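Local coordinates for kinesin-like protein (Caenorhabditis elegans, PDB 5X3E) that probably works as a kinesin-6 motor, turning ATP hydrolysis into movement along microtubules, and is captured here in the nucleotide-free state, at residues S35-C40 / F97-V102; L116-Y119 / G125-Y128. One frame throughout, in Å; residues are numbered along the deposited sequence.

Overall arrangement
Contact 1 comes first along the chain: segments 35-40, near the modelled N terminus, and 97-102, on helix 93-109, meet and close a loop of 56 residues that holds several short strands but only a little helix. From that helix a short connection leads on to strand 114-119, which starts contact 2; only five residues separate 116-119 from 125-128, where helix 126-130 begins. The two contacts therefore follow in series, neither nested nor crossed, with centres about 12 Å apart. Both rest on the central sheet of the motor domain, where strand 404-411 lies between strands 37-42 and 114-119. Thr100 of contact 1 packs directly on Leu116 of contact 2, CG2 to CD1.

Contact 1 of 2, residues S35-C40 / F97-V102; sequences SIEVVC and FERTSV. With SO4 (sulfate ion), chain Q.
Glu37 reaches from its strand to Arg99 on helix 93-109 in a two-pronged salt bridge. With CG anti to the backbone N (chi1 -170°) and the chain extended beyond it, Glu37 sets its carboxylate against the edge of the guanidinium, the two planes nearly coplanar at 20°. Arg99 NH1 gives a straight bond to Glu37 OE2 at 3.1 Å, meeting that oxygen on its syn side; NH2 is paired with OE1. Arg99 bends at chi2 to bring this edge round, while its NE faces a sulfate, probably picked up during crystallisation, through weak bonds to O1 at 3.4 Å and O3 at 3.5 Å. An alanine in place of Arg99 would probably leave Glu37 OE1 without its charged mate and remove the direct salt bridge between strand and helix, leaving the link through Arg406. Further along, Val39 also points toward the helix: CG1 lies 4.3 Å from Arg99 NH1 and CG2 4.3 Å from Thr100 OG1, long van der Waals contacts of methyls with polar atoms. Arg406 of strand 404-411 bonds to both Glu37 OE2 and Thr100 O. Strand 37-40 and helix 97-102 run roughly antiparallel, 10.7 Å apart at closest approach, joining helix 93-109 to the central sheet of the kinesin motor domain, a P-loop NTPase fold; helix 350-375 packs on Ile36 and Val38, and helix 141-152 on Phe97 and Ser101.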
ATOM      1  N   SER A  35      -7.025 -13.722   7.697  1.00 88.04           N
ATOM      2  CA  SER A  35      -5.962 -14.307   6.900  1.00 86.30           C
ATOM      3  C   SER A  35      -5.752 -13.471   5.640  1.00 82.31           C
ATOM      4  O   SER A  35      -6.443 -12.474   5.402  1.00 82.68           O
ATOM      5  CB  SER A  35      -6.302 -15.755   6.553  1.00 97.75           C
ATOM      6  OG  SER A  35      -6.564 -16.501   7.729  1.00113.31           O
ATOM      7  N   ILE A  36      -4.783 -13.867   4.816  1.00 76.86           N
ATOM      8  CA  ILE A  36      -4.586 -13.166   3.557  1.00 63.79           C
ATOM      9  C   ILE A  36      -5.755 -13.477   2.630  1.00 65.82           C
ATOM     10  O   ILE A  36      -6.233 -14.618   2.557  1.00 70.04           O
ATOM     11  CB  ILE A  36      -3.242 -13.544   2.910  1.00 60.73           C
ATOM     12  CG1 ILE A  36      -3.104 -12.851   1.549  1.00 56.72           C
ATOM     13  CG2 ILE A  36      -3.108 -15.051   2.764  1.00 62.20           C
ATOM     14  CD1 ILE A  36      -1.797 -13.117   0.851  1.00 76.12           C
ATOM     15  N   GLU A  37      -6.247 -12.451   1.943  1.00 59.09           N
ATOM     16  CA  GLU A  37      -7.273 -12.619   0.929  1.00 61.20           C
ATOM     17  C   GLU A  37      -6.724 -12.157  -0.411  1.00 63.57           C
ATOM     18  O   GLU A  37      -5.992 -11.166  -0.485  1.00 61.04           O
ATOM     19  CB  GLU A  37      -8.545 -11.835   1.274  1.00 58.82           C
ATOM     20  CG  GLU A  37      -9.726 -12.174   0.376  1.00 66.98           C
ATOM     21  CD  GLU A  37     -10.905 -11.232   0.546  1.00 66.34           C
ATOM     22  OE1 GLU A  37     -12.049 -11.685   0.336  1.00 64.30           O
ATOM     23  OE2 GLU A  37     -10.698 -10.053   0.908  1.00 68.45           O
ATOM     24  N   VAL A  38      -7.067 -12.890  -1.464  1.00 60.11           N
ATOM     25  CA  VAL A  38      -6.700 -12.531  -2.826  1.00 60.65           C
ATOM     26  C   VAL A  38      -7.984 -12.327  -3.613  1.00 59.89           C
ATOM     27  O   VAL A  38      -8.840 -13.220  -3.657  1.00 65.99           O
ATOM     28  CB  VAL A  38      -5.820 -13.602  -3.488  1.00 66.45           C
ATOM     29  CG1 VAL A  38      -5.455 -13.182  -4.896  1.00 58.93           C
ATOM     30  CG2 VAL A  38      -4.570 -13.831  -2.663  1.00 66.38           C
ATOM     31  N   VAL A  39      -8.120 -11.153  -4.228  1.00 65.09           N
ATOM     32  CA  VAL A  39      -9.269 -10.848  -5.068  1.00 56.13           C
ATOM     33  C   VAL A  39      -8.752 -10.510  -6.460  1.00 60.79           C
ATOM     34  O   VAL A  39      -7.572 -10.203  -6.659  1.00 70.28           O
ATOM     35  CB  VAL A  39     -10.135  -9.698  -4.515  1.00 51.82           C
ATOM     36  CG1 VAL A  39     -10.511  -9.959  -3.063  1.00 51.40           C
ATOM     37  CG2 VAL A  39      -9.425  -8.360  -4.676  1.00 43.79           C
ATOM     38  N   CYS A  40      -9.650 -10.592  -7.431  1.00 71.32           N
ATOM     39  CA  CYS A  40      -9.297 -10.425  -8.831  1.00 66.58           C
ATOM     40  C   CYS A  40     -10.258  -9.434  -9.475  1.00 64.31           C
ATOM     41  O   CYS A  40     -11.455  -9.433  -9.171  1.00 71.89           O
ATOM     42  CB  CYS A  40      -9.323 -11.778  -9.555  1.00 69.11           C
ATOM     43  SG  CYS A  40      -8.878 -11.716 -11.294  1.00 76.58           S
ATOM     44  N   PHE A  97     -13.401  -0.228  -3.877  1.00 47.19           N
ATOM     45  CA  PHE A  97     -12.845   0.412  -2.687  1.00 45.27           C
ATOM     46  C   PHE A  97     -13.476  -0.128  -1.404  1.00 57.84           C
ATOM     47  O   PHE A  97     -12.767  -0.439  -0.439  1.00 68.75           O
ATOM     48  CB  PHE A  97     -13.031   1.926  -2.783  1.00 45.75           C
ATOM     49  CG  PHE A  97     -12.753   2.648  -1.503  1.00 52.69           C
ATOM     50  CD1 PHE A  97     -11.463   2.725  -1.004  1.00 48.22           C
ATOM     51  CD2 PHE A  97     -13.782   3.245  -0.792  1.00 50.07           C
ATOM     52  CE1 PHE A  97     -11.201   3.391   0.182  1.00 57.00           C
ATOM     53  CE2 PHE A  97     -13.529   3.911   0.390  1.00 47.63           C
ATOM     54  CZ  PHE A  97     -12.237   3.987   0.877  1.00 58.53           C
ATOM     55  N   GLU A  98     -14.805  -0.241  -1.366  1.00 64.47           N
ATOM     56  CA  GLU A  98     -15.456  -0.735  -0.154  1.00 61.30           C
ATOM     57  C   GLU A  98     -15.090  -2.189   0.129  1.00 51.83           C
ATOM     58  O   GLU A  98     -14.903  -2.574   1.287  1.00 70.88           O
ATOM     59  CB  GLU A  98     -16.971  -0.580  -0.257  1.00 61.52           C
ATOM     60  CG  GLU A  98     -17.439   0.850  -0.441  1.00 85.59           C
ATOM     61  CD  GLU A  98     -18.938   0.980  -0.285  1.00110.09           C
ATOM     62  OE1 GLU A  98     -19.537   0.109   0.385  1.00112.94           O
ATOM     63  OE2 GLU A  98     -19.515   1.944  -0.834  1.00113.88           O
ATOM     64  N   ARG A  99     -15.007  -3.012  -0.914  1.00 49.84           N
ATOM     65  CA  ARG A  99     -14.722  -4.434  -0.753  1.00 54.41           C
ATOM     66  C   ARG A  99     -13.240  -4.712  -0.513  1.00 61.88           C
ATOM     67  O   ARG A  99     -12.890  -5.783  -0.006  1.00 57.17           O
ATOM     68  CB  ARG A  99     -15.236  -5.180  -1.993  1.00 55.74           C
ATOM     69  CG  ARG A  99     -15.131  -6.694  -1.948  1.00 58.93           C
ATOM     70  CD  ARG A  99     -15.633  -7.251  -0.640  1.00 56.48           C
ATOM     71  NE  ARG A  99     -15.432  -8.693  -0.557  1.00 60.25           N
ATOM     72  CZ  ARG A  99     -14.276  -9.269  -0.241  1.00 64.59           C
ATOM     73  NH1 ARG A  99     -13.207  -8.524   0.015  1.00 60.66           N
ATOM     74  NH2 ARG A  99     -14.187 -10.591  -0.183  1.00 63.69           N
ATOM     75  N   THR A 100     -12.374  -3.754  -0.829  1.00 59.55           N
ATOM     76  CA  THR A 100     -10.931  -3.927  -0.806  1.00 48.80           C
ATOM     77  C   THR A 100     -10.236  -3.161   0.313  1.00 60.81           C
ATOM     78  O   THR A 100      -9.223  -3.638   0.832  1.00 53.21           O
ATOM     79  CB  THR A 100     -10.358  -3.515  -2.175  1.00 45.90           C
ATOM     80  OG1 THR A 100     -10.582  -4.568  -3.120  1.00 60.06           O
ATOM     81  CG2 THR A 100      -8.914  -3.227  -2.130  1.00 68.34           C
ATOM     82  N   SER A 101     -10.776  -2.011   0.737  1.00 58.40           N
ATOM     83  CA  SER A 101     -10.044  -1.103   1.611  1.00 43.57           C
ATOM     84  C   SER A 101     -10.733  -0.752   2.925  1.00 51.57           C
ATOM     85  O   SER A 101     -10.037  -0.367   3.871  1.00 58.89           O
ATOM     86  CB  SER A 101      -9.743   0.207   0.871  1.00 51.47           C
ATOM     87  OG  SER A 101      -9.135  -0.053  -0.377  1.00 68.91           O
ATOM     88  N   VAL A 102     -12.060  -0.872   3.024  1.00 50.57           N
ATOM     89  CA  VAL A 102     -12.754  -0.361   4.206  1.00 41.68           C
ATOM     90  C   VAL A 102     -12.343  -1.143   5.447  1.00 47.16           C
ATOM     91  O   VAL A 102     -12.138  -0.566   6.523  1.00 63.66           O
ATOM     92  CB  VAL A 102     -14.282  -0.375   3.988  1.00 51.02           C
ATOM     93  CG1 VAL A 102     -15.027  -0.283   5.314  1.00 41.08           C
ATOM     94  CG2 VAL A 102     -14.692   0.781   3.094  1.00 42.22           C
TER
HETATM   95  S   SO4 Q 515     -19.046  -9.668  -1.163  1.00134.06           S
HETATM   96  O1  SO4 Q 515     -18.479  -8.630  -2.024  1.00127.11           O
HETATM   97  O2  SO4 Q 515     -20.325 -10.110  -1.715  1.00140.25           O
HETATM   98  O3  SO4 Q 515     -18.126 -10.802  -1.076  1.00113.74           O
HETATM   99  O4  SO4 Q 515     -19.267  -9.121   0.173  1.00138.90           O

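Contact 2 of 2, residues L116-Y119 / G125-Y128; sequences LFTY and GKTY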
ATOM      1  N   LEU A 116      -1.804  -3.900   1.131  1.00 51.71           N
ATOM      2  CA  LEU A 116      -2.599  -4.105  -0.076  1.00 46.23           C
ATOM      3  C   LEU A 116      -1.702  -4.020  -1.303  1.00 49.50           C
ATOM      4  O   LEU A 116      -1.006  -3.017  -1.495  1.00 52.47           O
ATOM      5  CB  LEU A 116      -3.733  -3.082  -0.164  1.00 49.14           C
ATOM      6  CG  LEU A 116      -4.893  -3.318  -1.140  1.00 52.06           C
ATOM      7  CD1 LEU A 116      -6.035  -2.497  -0.647  1.00 51.18           C
ATOM      8  CD2 LEU A 116      -4.568  -2.927  -2.577  1.00 45.31           C
ATOM      9  N   PHE A 117      -1.717  -5.072  -2.121  1.00 55.56           N
ATOM     10  CA  PHE A 117      -1.002  -5.123  -3.388  1.00 53.65           C
ATOM     11  C   PHE A 117      -1.978  -5.019  -4.554  1.00 60.35           C
ATOM     12  O   PHE A 117      -3.098  -5.534  -4.490  1.00 75.14           O
ATOM     13  CB  PHE A 117      -0.228  -6.432  -3.560  1.00 54.15           C
ATOM     14  CG  PHE A 117       0.835  -6.670  -2.537  1.00 65.37           C
ATOM     15  CD1 PHE A 117       2.085  -6.080  -2.664  1.00 76.28           C
ATOM     16  CD2 PHE A 117       0.608  -7.534  -1.483  1.00 59.52           C
ATOM     17  CE1 PHE A 117       3.079  -6.320  -1.733  1.00 60.26           C
ATOM     18  CE2 PHE A 117       1.592  -7.780  -0.554  1.00 64.35           C
ATOM     19  CZ  PHE A 117       2.833  -7.172  -0.677  1.00 60.12           C
ATOM     20  N   THR A 118      -1.536  -4.375  -5.630  1.00 53.37           N
ATOM     21  CA  THR A 118      -2.150  -4.541  -6.944  1.00 54.44           C
ATOM     22  C   THR A 118      -1.145  -5.248  -7.845  1.00 55.14           C
ATOM     23  O   THR A 118       0.002  -4.806  -7.969  1.00 50.86           O
ATOM     24  CB  THR A 118      -2.586  -3.201  -7.558  1.00 57.32           C
ATOM     25  OG1 THR A 118      -1.483  -2.290  -7.606  1.00 69.60           O
ATOM     26  CG2 THR A 118      -3.717  -2.583  -6.752  1.00 57.01           C
ATOM     27  N   TYR A 119      -1.571  -6.357  -8.440  1.00 60.31           N
ATOM     28  CA  TYR A 119      -0.714  -7.227  -9.235  1.00 68.93           C
ATOM     29  C   TYR A 119      -1.289  -7.380 -10.639  1.00 75.91           C
ATOM     30  O   TYR A 119      -2.502  -7.281 -10.837  1.00 74.35           O
ATOM     31  CB  TYR A 119      -0.583  -8.601  -8.564  1.00 67.84           C
ATOM     32  CG  TYR A 119       0.343  -9.564  -9.264  1.00 67.37           C
ATOM     33  CD1 TYR A 119       1.682  -9.644  -8.913  1.00 70.34           C
ATOM     34  CD2 TYR A 119      -0.124 -10.404 -10.266  1.00 70.37           C
ATOM     35  CE1 TYR A 119       2.535 -10.522  -9.549  1.00 75.28           C
ATOM     36  CE2 TYR A 119       0.722 -11.284 -10.909  1.00 77.67           C
ATOM     37  CZ  TYR A 119       2.051 -11.339 -10.545  1.00 77.25           C
ATOM     38  OH  TYR A 119       2.904 -12.216 -11.174  1.00 85.28           O
ATOM     39  N   GLY A 125      -5.203  -2.596 -15.715  1.00 72.95           N
ATOM     40  CA  GLY A 125      -6.036  -1.855 -14.795  1.00 52.79           C
ATOM     41  C   GLY A 125      -5.442  -1.738 -13.407  1.00 63.99           C
ATOM     42  O   GLY A 125      -6.129  -1.285 -12.481  1.00 51.67           O
ATOM     43  N   LYS A 126      -4.173  -2.121 -13.258  1.00 74.23           N
ATOM     44  CA  LYS A 126      -3.493  -2.085 -11.966  1.00 59.90           C
ATOM     45  C   LYS A 126      -3.343  -0.656 -11.444  1.00 48.39           C
ATOM     46  O   LYS A 126      -3.664  -0.365 -10.284  1.00 67.14           O
ATOM     47  CB  LYS A 126      -2.143  -2.789 -12.112  1.00 54.71           C
ATOM     48  CG  LYS A 126      -1.123  -2.568 -11.048  1.00 75.77           C
ATOM     49  CD  LYS A 126       0.232  -3.035 -11.572  1.00 72.46           C
ATOM     50  CE  LYS A 126       0.122  -4.443 -12.117  1.00 83.03           C
ATOM     51  NZ  LYS A 126       0.867  -4.588 -13.394  1.00 78.93           N
ATOM     52  N   THR A 127      -2.847   0.250 -12.282  1.00 56.37           N
ATOM     53  CA  THR A 127      -2.750   1.659 -11.893  1.00 72.52           C
ATOM     54  C   THR A 127      -4.136   2.300 -11.815  1.00 66.20           C
ATOM     55  O   THR A 127      -4.394   3.135 -10.934  1.00 66.78           O
ATOM     56  CB  THR A 127      -1.863   2.424 -12.889  1.00 82.28           C
ATOM     57  OG1 THR A 127      -0.513   1.939 -12.785  1.00 88.54           O
ATOM     58  CG2 THR A 127      -1.888   3.930 -12.615  1.00 65.93           C
ATOM     59  N   TYR A 128      -5.056   1.913 -12.702  1.00 60.06           N
ATOM     60  CA  TYR A 128      -6.429   2.421 -12.619  1.00 55.40           C
ATOM     61  C   TYR A 128      -7.071   2.028 -11.295  1.00 62.39           C
ATOM     62  O   TYR A 128      -7.735   2.847 -10.651  1.00 64.19           O
ATOM     63  CB  TYR A 128      -7.259   1.912 -13.793  1.00 49.17           C
ATOM     64  CG  TYR A 128      -8.734   2.263 -13.709  1.00 58.00           C
ATOM     65  CD1 TYR A 128      -9.186   3.548 -13.989  1.00 61.15           C
ATOM     66  CD2 TYR A 128      -9.672   1.299 -13.360  1.00 57.18           C
ATOM     67  CE1 TYR A 128     -10.532   3.857 -13.913  1.00 69.13           C
ATOM     68  CE2 TYR A 128     -11.007   1.601 -13.281  1.00 68.77           C
ATOM     69  CZ  TYR A 128     -11.433   2.878 -13.560  1.00 74.00           C
ATOM     70  OH  TYR A 128     -12.774   3.167 -13.480  1.00 62.46           O
TER
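Lys126 lays its aliphatic chain against Thr118 and Tyr119, in a strand-loop-helix turn that matches the P-loop (Walker A motif) of kinesin motor domains. Strand 114-119 leads into the loop, Gly125 takes the N-cap position, and helix 126-130 starts at the lysine. With phi 94° and psi 11° at Gly125, any side chain would collide with the carbonyl oxygen of the residue before it, so only glycine fits comfortably.

From CB, which points toward the strand, the Lys126 chain continues to CG, anti to the backbone N (chi1 164°). This methylene sits 3.5 Å from Thr118 OG1 and 3.8 Å from Thr118 CB, the two side chains crossing at a slant. CD then passes over the strand backbone, 4.0 Å from Thr118 O. Bends at chi3 and chi4 carry CE to the strand's end, where it packs 3.6 Å from Tyr119 C. At the tip, NZ turns back on the loop and donates to the carbonyl oxygen of Gly120, with a weak second bond to that of Val121. In related P-loop enzymes the equivalent lysine binds the nucleotide phosphates, and Lys126 probably does so in this motor; in this apo model, loop carbonyls take its ammonium group instead.

Asp333 of strand 325-333 touches both Lys126 and Thr127. Tyr119 sends its CB away from the helix, and its ring meets Phe427 edge to face. On the strand, Thr118 OG1 has a polar partner of its own, a weak hydrogen bond to Asp333 OD1.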